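Long-range contact in possible membrane-associated serine protease (Mycobacterium tuberculosis, PDB 3K6Y), which is a serine endopeptidase of the S1C family, probably required for the bacterium's resistance to acid and oxidative stress: residues S43-I47 against E59-V64. Residues are numbered along the deposited sequence; the frame is centred on the assembly and turned at random.
Sequences SVVKI and EGTGFV
Strands 44-51 and 56-66 form a β hairpin at the start of the N-terminal barrel of this chymotrypsin-like protease domain. Within it, 44-47 and 59-64 run antiparallel, their axes 4.5 Å apart at closest approach and 148° between directions. S43 (phi/psi -92/2) precedes the extended run and opens the ladder: V64 N donates to S43 O (3.0 Å), while S43 OG hydrogen-bonds to P116 O. V44 faces F63 in a non-hydrogen-bonded pair (CA-CA 4.4 Å); its t rotamer sets CG1 3.5 Å from T61 CG2, and F63, with chi1 p, leads its ring away to share P186 with V44. V45 and G62 exchange both backbone bonds, V45 N to G62 O and G62 N to V45 O, each 2.9 Å. K46 pairs with T61 (CA-CA 4.7 Å), and its all-t chain carries NZ to 3.1 Å from E59 OE2, a salt bridge also spanned by a water 2.5 Å from K46 NZ and 2.7 Å from E59 OE2; G139 O and R48 are further partners of K46 and E59, respectively. I47 closes the ladder, with I47 N to G60 O at 2.9 Å and G60 N to I47 O at 3.0 Å. Its m,t side chain lays CD1 over the backbone, 3.7 Å from G62 N, where an ideal CB on G62 would fall 2.7 Å from I47 CD1. T61 OG1 bonds to G181 O, and the T61 backbone to S183, the predicted charge-relay serine. Five backbone bonds with N-H...O angles of 160-177° thus fix the register, and T61 ties this hairpin directly to the active-site loop.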
ATOM      1  N   SER A  43      -6.499  28.147   3.970  1.00 10.96           N
ATOM      2  CA  SER A  43      -6.139  26.896   4.632  1.00 10.16           C
ATOM      3  C   SER A  43      -6.586  25.642   3.876  1.00  9.90           C
ATOM      4  O   SER A  43      -6.393  24.534   4.368  1.00 10.47           O
ATOM      5  CB  SER A  43      -6.741  26.882   6.022  1.00 11.25           C
ATOM      6  OG  SER A  43      -6.282  28.014   6.756  1.00 12.92           O
ATOM      7  N   VAL A  44      -7.196  25.835   2.704  1.00  9.81           N
ATOM      8  CA  VAL A  44      -7.641  24.735   1.851  1.00 10.00           C
ATOM      9  C   VAL A  44      -6.689  24.689   0.679  1.00 10.40           C
ATOM     10  O   VAL A  44      -6.558  25.682  -0.046  1.00 11.70           O
ATOM     11  CB  VAL A  44      -9.080  24.943   1.386  1.00 10.00           C
ATOM     12  CG1 VAL A  44      -9.514  23.771   0.539  1.00 11.25           C
ATOM     13  CG2 VAL A  44     -10.033  25.109   2.571  1.00 11.48           C
ATOM     14  N   VAL A  45      -5.991  23.564   0.536  1.00  9.91           N
ATOM     15  CA  VAL A  45      -4.860  23.485  -0.367  1.00  9.96           C
ATOM     16  C   VAL A  45      -5.124  22.502  -1.500  1.00  9.98           C
ATOM     17  O   VAL A  45      -5.931  21.585  -1.361  1.00 10.42           O
ATOM     18  CB  VAL A  45      -3.559  23.108   0.403  1.00 10.35           C
ATOM     19  CG1 VAL A  45      -3.221  24.163   1.438  1.00 12.26           C
ATOM     20  CG2 VAL A  45      -3.673  21.723   1.082  1.00 11.42           C
ATOM     21  N   LYS A  46      -4.418  22.689  -2.609  1.00 10.31           N
ATOM     22  CA  LYS A  46      -4.521  21.761  -3.728  1.00 11.38           C
ATOM     23  C   LYS A  46      -3.407  20.733  -3.585  1.00 10.53           C
ATOM     24  O   LYS A  46      -2.294  21.074  -3.196  1.00 11.39           O
ATOM     25  CB  LYS A  46      -4.394  22.545  -5.036  1.00 12.25           C
ATOM     26  CG  LYS A  46      -4.549  21.653  -6.272  1.00 15.10           C
ATOM     27  CD  LYS A  46      -4.221  22.339  -7.591  1.00 17.35           C
ATOM     28  CE  LYS A  46      -3.790  21.278  -8.580  1.00 24.76           C
ATOM     29  NZ  LYS A  46      -3.269  21.851  -9.852  1.00 28.38           N
ATOM     30  N   ILE A  47      -3.732  19.474  -3.880  1.00 10.93           N
ATOM     31  CA  ILE A  47      -2.733  18.406  -3.820  1.00 10.82           C
ATOM     32  C   ILE A  47      -2.550  17.837  -5.221  1.00 10.86           C
ATOM     33  O   ILE A  47      -3.506  17.547  -5.903  1.00 11.45           O
ATOM     34  CB  ILE A  47      -3.160  17.321  -2.836  1.00 11.35           C
ATOM     35  CG1 ILE A  47      -3.426  18.031  -1.484  1.00 15.50           C
ATOM     36  CG2 ILE A  47      -2.060  16.267  -2.699  1.00 12.03           C
ATOM     37  CD1 ILE A  47      -3.699  17.209  -0.294  1.00 16.35           C
ATOM     38  N   GLU A  59      -5.058  14.601  -8.710  1.00 12.28           N
ATOM     39  CA  GLU A  59      -5.255  15.916  -8.105  1.00 13.20           C
ATOM     40  C   GLU A  59      -6.439  15.887  -7.173  1.00 12.34           C
ATOM     41  O   GLU A  59      -7.471  15.303  -7.494  1.00 13.87           O
ATOM     42  CB  GLU A  59      -5.391  17.001  -9.183  1.00 14.33           C
ATOM     43  CG  GLU A  59      -4.051  17.269  -9.867  1.00 19.10           C
ATOM     44  CD  GLU A  59      -4.095  18.238 -11.042  1.00 20.08           C
ATOM     45  OE1 GLU A  59      -5.035  18.172 -11.858  1.00 27.36           O
ATOM     46  OE2 GLU A  59      -3.132  19.026 -11.183  1.00 27.82           O
ATOM     47  N   GLY A  60      -6.282  16.498  -6.002  1.00 11.10           N
ATOM     48  CA  GLY A  60      -7.388  16.626  -5.093  1.00 10.63           C
ATOM     49  C   GLY A  60      -7.177  17.822  -4.208  1.00  9.78           C
ATOM     50  O   GLY A  60      -6.493  18.762  -4.579  1.00 10.38           O
ATOM     51  N   THR A  61      -7.795  17.757  -3.038  1.00  9.53           N
ATOM     52  CA  THR A  61      -7.793  18.865  -2.095  1.00  9.37           C
ATOM     53  C   THR A  61      -7.324  18.350  -0.744  1.00  8.91           C
ATOM     54  O   THR A  61      -7.422  17.165  -0.463  1.00  9.43           O
ATOM     55  CB  THR A  61      -9.221  19.433  -1.980  1.00  9.42           C
ATOM     56  OG1 THR A  61      -9.676  19.800  -3.281  1.00 10.80           O
ATOM     57  CG2 THR A  61      -9.297  20.649  -1.103  1.00 10.06           C
ATOM     58  N   GLY A  62      -6.811  19.249   0.093  1.00  8.76           N
ATOM     59  CA  GLY A  62      -6.558  18.943   1.494  1.00  8.82           C
ATOM     60  C   GLY A  62      -6.790  20.189   2.310  1.00  8.46           C
ATOM     61  O   GLY A  62      -7.128  21.250   1.776  1.00  9.07           O
ATOM     62  N   PHE A  63      -6.555  20.087   3.608  1.00  7.88           N
ATOM     63  CA  PHE A  63      -6.692  21.278   4.434  1.00  8.16           C
ATOM     64  C   PHE A  63      -5.736  21.194   5.615  1.00  7.82           C
ATOM     65  O   PHE A  63      -5.358  20.104   6.057  1.00  8.24           O
ATOM     66  CB  PHE A  63      -8.157  21.520   4.875  1.00  9.48           C
ATOM     67  CG  PHE A  63      -8.757  20.369   5.626  1.00  8.96           C
ATOM     68  CD1 PHE A  63      -8.824  20.368   7.020  1.00 10.02           C
ATOM     69  CD2 PHE A  63      -9.252  19.254   4.940  1.00  9.81           C
ATOM     70  CE1 PHE A  63      -9.355  19.281   7.708  1.00 10.71           C
ATOM     71  CE2 PHE A  63      -9.777  18.173   5.614  1.00 10.37           C
ATOM     72  CZ  PHE A  63      -9.844  18.181   7.003  1.00 10.96           C
ATOM     73  N   VAL A  64      -5.357  22.363   6.115  1.00  8.48           N
ATOM     74  CA  VAL A  64      -4.405  22.435   7.211  1.00  8.40           C
ATOM     75  C   VAL A  64      -5.095  22.040   8.518  1.00  7.98           C
ATOM     76  O   VAL A  64      -6.115  22.625   8.905  1.00  8.83           O
ATOM     77  CB  VAL A  64      -3.799  23.836   7.316  1.00  8.25           C
ATOM     78  CG1 VAL A  64      -2.746  23.865   8.405  1.00  9.28           C
ATOM     79  CG2 VAL A  64      -3.195  24.264   5.987  1.00 10.26           C
TER
HETATM   80  O   HOH W   1      -4.029  21.344 -12.129  1.00 37.68           O